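Transcriptional regulator (Aquifex aeolicus, PDB 2EH3) probably binds DNA through an N-terminal helix-turn-helix domain and regulates transcription. Local coordinates at residues A[76-79]-A[80-84]; A[66-69]-A[70-73]. All blocks are in the same frame, centred on the assembly; numbering follows the deposited sequence.

Contact 1: A[76-79]-A[80-84]; sequences LLEM and FLEVL. With MG (magnesium ion), chain C; MG (magnesium ion), chain B.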
loop_
_atom_site.group_PDB
_atom_site.type_symbol
_atom_site.label_atom_id
_atom_site.label_comp_id
_atom_site.label_asym_id
_atom_site.label_seq_id
_atom_site.Cartn_x
_atom_site.Cartn_y
_atom_site.Cartn_z
ATOM N N LEU A 76 -4.629 -14.803 -16.991
ATOM C CA LEU A 76 -3.992 -15.198 -15.724
ATOM C C LEU A 76 -4.309 -14.092 -14.692
ATOM O O LEU A 76 -4.665 -14.372 -13.539
ATOM C CB LEU A 76 -2.466 -15.299 -15.894
ATOM C CG LEU A 76 -1.733 -15.500 -14.558
ATOM C CD1 LEU A 76 -1.975 -16.905 -14.049
ATOM C CD2 LEU A 76 -0.222 -15.219 -14.762
ATOM N N LEU A 77 -4.174 -12.832 -15.097
ATOM C CA LEU A 77 -4.440 -11.739 -14.172
ATOM C C LEU A 77 -5.914 -11.656 -13.752
ATOM O O LEU A 77 -6.203 -11.302 -12.619
ATOM C CB LEU A 77 -3.920 -10.412 -14.761
ATOM C CG LEU A 77 -2.368 -10.485 -14.817
ATOM C CD1 LEU A 77 -1.793 -9.541 -15.889
ATOM C CD2 LEU A 77 -1.801 -10.186 -13.444
ATOM N N GLU A 78 -6.840 -11.977 -14.662
ATOM C CA GLU A 78 -8.231 -11.991 -14.277
ATOM C C GLU A 78 -8.445 -13.014 -13.156
ATOM O O GLU A 78 -9.174 -12.753 -12.194
ATOM C CB GLU A 78 -9.092 -12.354 -15.475
ATOM C CG GLU A 78 -10.598 -12.512 -15.096
ATOM C CD GLU A 78 -11.468 -12.957 -16.231
ATOM O OE1 GLU A 78 -11.031 -12.979 -17.398
ATOM O OE2 GLU A 78 -12.637 -13.323 -15.929
HETATM N N MSE A 79 -7.799 -14.166 -13.269
HETATM C CA MSE A 79 -7.931 -15.206 -12.248
HETATM C C MSE A 79 -7.322 -14.790 -10.925
HETATM O O MSE A 79 -7.855 -15.096 -9.854
HETATM C CB MSE A 79 -7.247 -16.475 -12.741
HETATM C CG MSE A 79 -7.380 -17.632 -11.804
HETATM SE SE MSE A 79 -9.157 -18.420 -11.838
HETATM C CE MSE A 79 -9.427 -18.460 -13.684
ATOM N N PHE A 80 -6.196 -14.090 -11.024
ATOM C CA PHE A 80 -5.460 -13.581 -9.862
ATOM C C PHE A 80 -6.391 -12.625 -9.112
ATOM O O PHE A 80 -6.539 -12.716 -7.901
ATOM C CB PHE A 80 -4.169 -12.880 -10.393
ATOM C CG PHE A 80 -3.102 -12.561 -9.341
ATOM C CD1 PHE A 80 -3.265 -12.873 -7.993
ATOM C CD2 PHE A 80 -1.935 -11.912 -9.741
ATOM C CE1 PHE A 80 -2.281 -12.541 -7.049
ATOM C CE2 PHE A 80 -0.938 -11.574 -8.800
ATOM C CZ PHE A 80 -1.129 -11.896 -7.455
ATOM N N LEU A 81 -7.025 -11.702 -9.833
ATOM C CA LEU A 81 -7.957 -10.781 -9.191
ATOM C C LEU A 81 -9.143 -11.525 -8.583
ATOM O O LEU A 81 -9.586 -11.197 -7.488
ATOM C CB LEU A 81 -8.448 -9.740 -10.207
ATOM C CG LEU A 81 -9.599 -8.829 -9.740
ATOM C CD1 LEU A 81 -9.205 -7.973 -8.552
ATOM C CD2 LEU A 81 -10.016 -7.938 -10.925
ATOM N N GLU A 82 -9.655 -12.546 -9.267
ATOM C CA GLU A 82 -10.783 -13.265 -8.710
ATOM C C GLU A 82 -10.421 -13.925 -7.368
ATOM O O GLU A 82 -11.203 -13.861 -6.414
ATOM C CB GLU A 82 -11.271 -14.306 -9.713
ATOM C CG GLU A 82 -12.008 -13.681 -10.887
ATOM C CD GLU A 82 -12.148 -14.625 -12.051
ATOM O OE1 GLU A 82 -11.500 -15.695 -12.018
ATOM O OE2 GLU A 82 -12.874 -14.311 -13.038
ATOM N N VAL A 83 -9.240 -14.545 -7.301
ATOM C CA VAL A 83 -8.803 -15.185 -6.060
ATOM C C VAL A 83 -8.596 -14.138 -4.978
ATOM O O VAL A 83 -9.060 -14.328 -3.859
ATOM C CB VAL A 83 -7.507 -15.995 -6.269
ATOM C CG1 VAL A 83 -6.894 -16.408 -4.907
ATOM C CG2 VAL A 83 -7.834 -17.228 -7.125
ATOM N N LEU A 84 -7.917 -13.033 -5.292
ATOM C CA LEU A 84 -7.731 -12.015 -4.260
ATOM C C LEU A 84 -9.083 -11.513 -3.737
ATOM O O LEU A 84 -9.239 -11.270 -2.534
ATOM C CB LEU A 84 -6.927 -10.844 -4.793
ATOM C CG LEU A 84 -5.482 -11.148 -5.196
ATOM C CD1 LEU A 84 -4.861 -9.921 -5.858
ATOM C CD2 LEU A 84 -4.686 -11.560 -3.966
HETATM MG MG MG C . -13.368 -15.419 -15.212
HETATM MG MG MG B . -11.898 -14.254 -19.156
HETATM O O HOH W 1 -11.165 -16.078 -14.696
HETATM O O HOH W 2 -12.152 -15.424 -21.225
HETATM O O HOH W 3 -12.522 -12.265 -20.248
#

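Contact 2: A[66-69]-A[70-73]; sequences EENK and EKTP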
loop_
_atom_site.group_PDB
_atom_site.type_symbol
_atom_site.label_atom_id
_atom_site.label_comp_id
_atom_site.label_asym_id
_atom_site.label_seq_id
_atom_site.Cartn_x
_atom_site.Cartn_y
_atom_site.Cartn_z
ATOM N N GLU A 66 0.720 -22.018 -11.040
ATOM C CA GLU A 66 1.059 -23.337 -11.593
ATOM C C GLU A 66 -0.030 -23.857 -12.534
ATOM O O GLU A 66 0.264 -24.402 -13.609
ATOM C CB GLU A 66 1.279 -24.364 -10.461
ATOM C CG GLU A 66 2.497 -24.105 -9.557
ATOM C CD GLU A 66 2.587 -25.094 -8.384
ATOM O OE1 GLU A 66 1.542 -25.667 -7.997
ATOM O OE2 GLU A 66 3.696 -25.292 -7.832
ATOM N N GLU A 67 -1.284 -23.661 -12.148
ATOM C CA GLU A 67 -2.406 -24.176 -12.928
ATOM C C GLU A 67 -2.827 -23.370 -14.140
ATOM O O GLU A 67 -3.624 -23.842 -14.956
ATOM C CB GLU A 67 -3.625 -24.347 -12.017
ATOM C CG GLU A 67 -3.363 -25.262 -10.835
ATOM C CD GLU A 67 -4.441 -25.188 -9.749
ATOM O OE1 GLU A 67 -5.325 -24.310 -9.804
ATOM O OE2 GLU A 67 -4.385 -26.009 -8.809
ATOM N N ASN A 68 -2.293 -22.159 -14.271
ATOM C CA ASN A 68 -2.666 -21.279 -15.358
ATOM C C ASN A 68 -1.489 -20.707 -16.122
ATOM O O ASN A 68 -1.615 -19.670 -16.775
ATOM C CB ASN A 68 -3.531 -20.144 -14.809
ATOM C CG ASN A 68 -4.768 -20.664 -14.110
ATOM O OD1 ASN A 68 -4.821 -20.770 -12.881
ATOM N ND2 ASN A 68 -5.759 -21.025 -14.901
ATOM N N LYS A 69 -0.377 -21.433 -16.108
ATOM C CA LYS A 69 0.826 -20.957 -16.788
ATOM C C LYS A 69 0.713 -20.886 -18.310
ATOM O O LYS A 69 1.524 -20.222 -18.967
ATOM C CB LYS A 69 2.034 -21.808 -16.389
ATOM C CG LYS A 69 1.966 -23.226 -16.844
ATOM C CD LYS A 69 3.246 -23.970 -16.480
ATOM C CE LYS A 69 3.534 -23.919 -15.001
ATOM N NZ LYS A 69 4.872 -24.518 -14.705
ATOM N N GLU A 70 -0.292 -21.554 -18.878
ATOM C CA GLU A 70 -0.476 -21.527 -20.337
ATOM C C GLU A 70 -1.510 -20.483 -20.799
ATOM O O GLU A 70 -1.779 -20.313 -22.012
ATOM C CB GLU A 70 -0.897 -22.910 -20.858
ATOM C CG GLU A 70 0.128 -23.994 -20.578
ATOM C CD GLU A 70 1.444 -23.732 -21.310
ATOM O OE1 GLU A 70 1.435 -23.126 -22.398
ATOM O OE2 GLU A 70 2.499 -24.150 -20.809
ATOM N N LYS A 71 -2.098 -19.780 -19.851
ATOM C CA LYS A 71 -3.082 -18.743 -20.201
ATOM C C LYS A 71 -2.405 -17.448 -20.676
ATOM O O LYS A 71 -1.208 -17.234 -20.487
ATOM C CB LYS A 71 -3.956 -18.384 -18.984
ATOM C CG LYS A 71 -4.767 -19.514 -18.362
ATOM C CD LYS A 71 -5.558 -20.295 -19.394
ATOM C CE LYS A 71 -6.558 -21.247 -18.720
ATOM N NZ LYS A 71 -5.954 -22.141 -17.669
ATOM N N THR A 72 -3.185 -16.588 -21.323
ATOM C CA THR A 72 -2.649 -15.292 -21.717
ATOM C C THR A 72 -2.435 -14.473 -20.430
ATOM O O THR A 72 -3.029 -14.738 -19.391
ATOM C CB THR A 72 -3.642 -14.472 -22.581
ATOM O OG1 THR A 72 -4.811 -14.171 -21.800
ATOM C CG2 THR A 72 -4.076 -15.246 -23.811
ATOM N N PRO A 73 -1.561 -13.471 -20.468
ATOM C CA PRO A 73 -1.346 -12.660 -19.274
ATOM C C PRO A 73 -2.663 -12.051 -18.749
ATOM O O PRO A 73 -2.899 -12.027 -17.552
ATOM C CB PRO A 73 -0.385 -11.568 -19.770
ATOM C CG PRO A 73 0.429 -12.309 -20.738
ATOM C CD PRO A 73 -0.582 -13.133 -21.521
#

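Contact 1: A[76-79]-A[80-84]
Phe80 opens the second half of this run of alpha helix by donating its backbone N to Leu76 O. Its side chain stands with CG anti to the backbone N (chi1 -166°), a position in which Leu77 CD2 meets the ring at its edge, near the ring plane, 4.1 Å from Phe80 CD2. Leu81 N follows with a 2.9 Å bond to Leu77 O, nearly straight at 168°, while its isobutyl group leaves on the buried face.

One turn on from Glu78, Glu82 forms the second arm of a metal site. In addition to the backbone bond from Glu82 N to Glu78 O, the two carboxylates converge on one magnesium ion, which lies 2.3 Å from Glu78 OE2 and 2.5 Å from Glu82 OE2. Their planes are 77° apart, and the shared ion, together with Lys161, which hydrogen-bonds to Glu82 OE2, probably offsets the repulsion of two oxygens only 3.1 Å from each other. A water on this ion donates a hydrogen bond of 2.7 Å to Glu82 OE1, so both oxygens of this carboxylate are engaged, one by the metal and one by its water. Glu78 bridges two metals, since its OE1 binds a second magnesium ion at 2.3 Å, where Glu75 is a further ligand. The SE atom of selenomethionine Met79 rests 3.6 Å from Glu82 OE1. Val83 N closes the series on Met79 O, and Val83 CG2 touches the same oxygen.

Helix 73-86 thus carries its metal-binding glutamates on one face and packs other residues against the neighbouring helices: Leu76, Phe80 and Val83 meet helix 46-67, Leu77 reaches helix 105-126, and Leu81 touches helices 131-152 and 157-171.

Contact 2: A[66-69]-A[70-73]
Asn68 O accepts the backbone N of Lys71 at 3.1 Å, the bond that closes a type I beta turn from Asn68 to Lys71. The N-H points at the oxygen fairly well (161°), but the donor stands well above the carbonyl plane, 58° out of it, so the bond does not follow a lone pair of the oxygen. The aliphatic root of Lys71 packs against the same residue: its CB and CG each lie 3.5 Å from Asn68 O, and CG is also 3.8 Å from Asn68 CB. Bends at chi2 (-50°) and chi4 then curl the lysine back across the turn, toward Asn68.

The turn links two successive helices of the all-alpha TetR-type fold: helix 46-67 ends just before it and helix 73-86 starts just after. Thr72 occupies the N-cap position of the new helix, and its OG1 accepts a hydrogen bond from Glu75 N.

Lys69 and Glu70, the two central residues of the turn, are both exposed. Their side chains cross with Lys69 CG 4.1 Å from Glu70 OE2, whereas the charged ends stay apart, with Lys69 NZ 6.6 Å from Glu70 OE2. Pro73 packs on Phe122 and Leu123 of helix 105-126.

Contact 2 lies at the surface, where one helix ends and the next begins; contact 1 is largely buried and lies on that next helix, 73-86. The centres of the two contacts are about 11 Å apart. Their backbone chemistry differs accordingly: residues 76-84 follow a regular ladder of helical bonds, whereas residues 66-73 rely on a single turn-closing bond between the segments. Charge is also handled differently, carboxylates being gathered on magnesium in contact 1, while contact 2, though rich in charged residues, has no salt bridge between its segments. The two meet directly where Leu76 CD1 packs 3.7 Å from Asn68 CB, joining the turn to the start of helix 73-86.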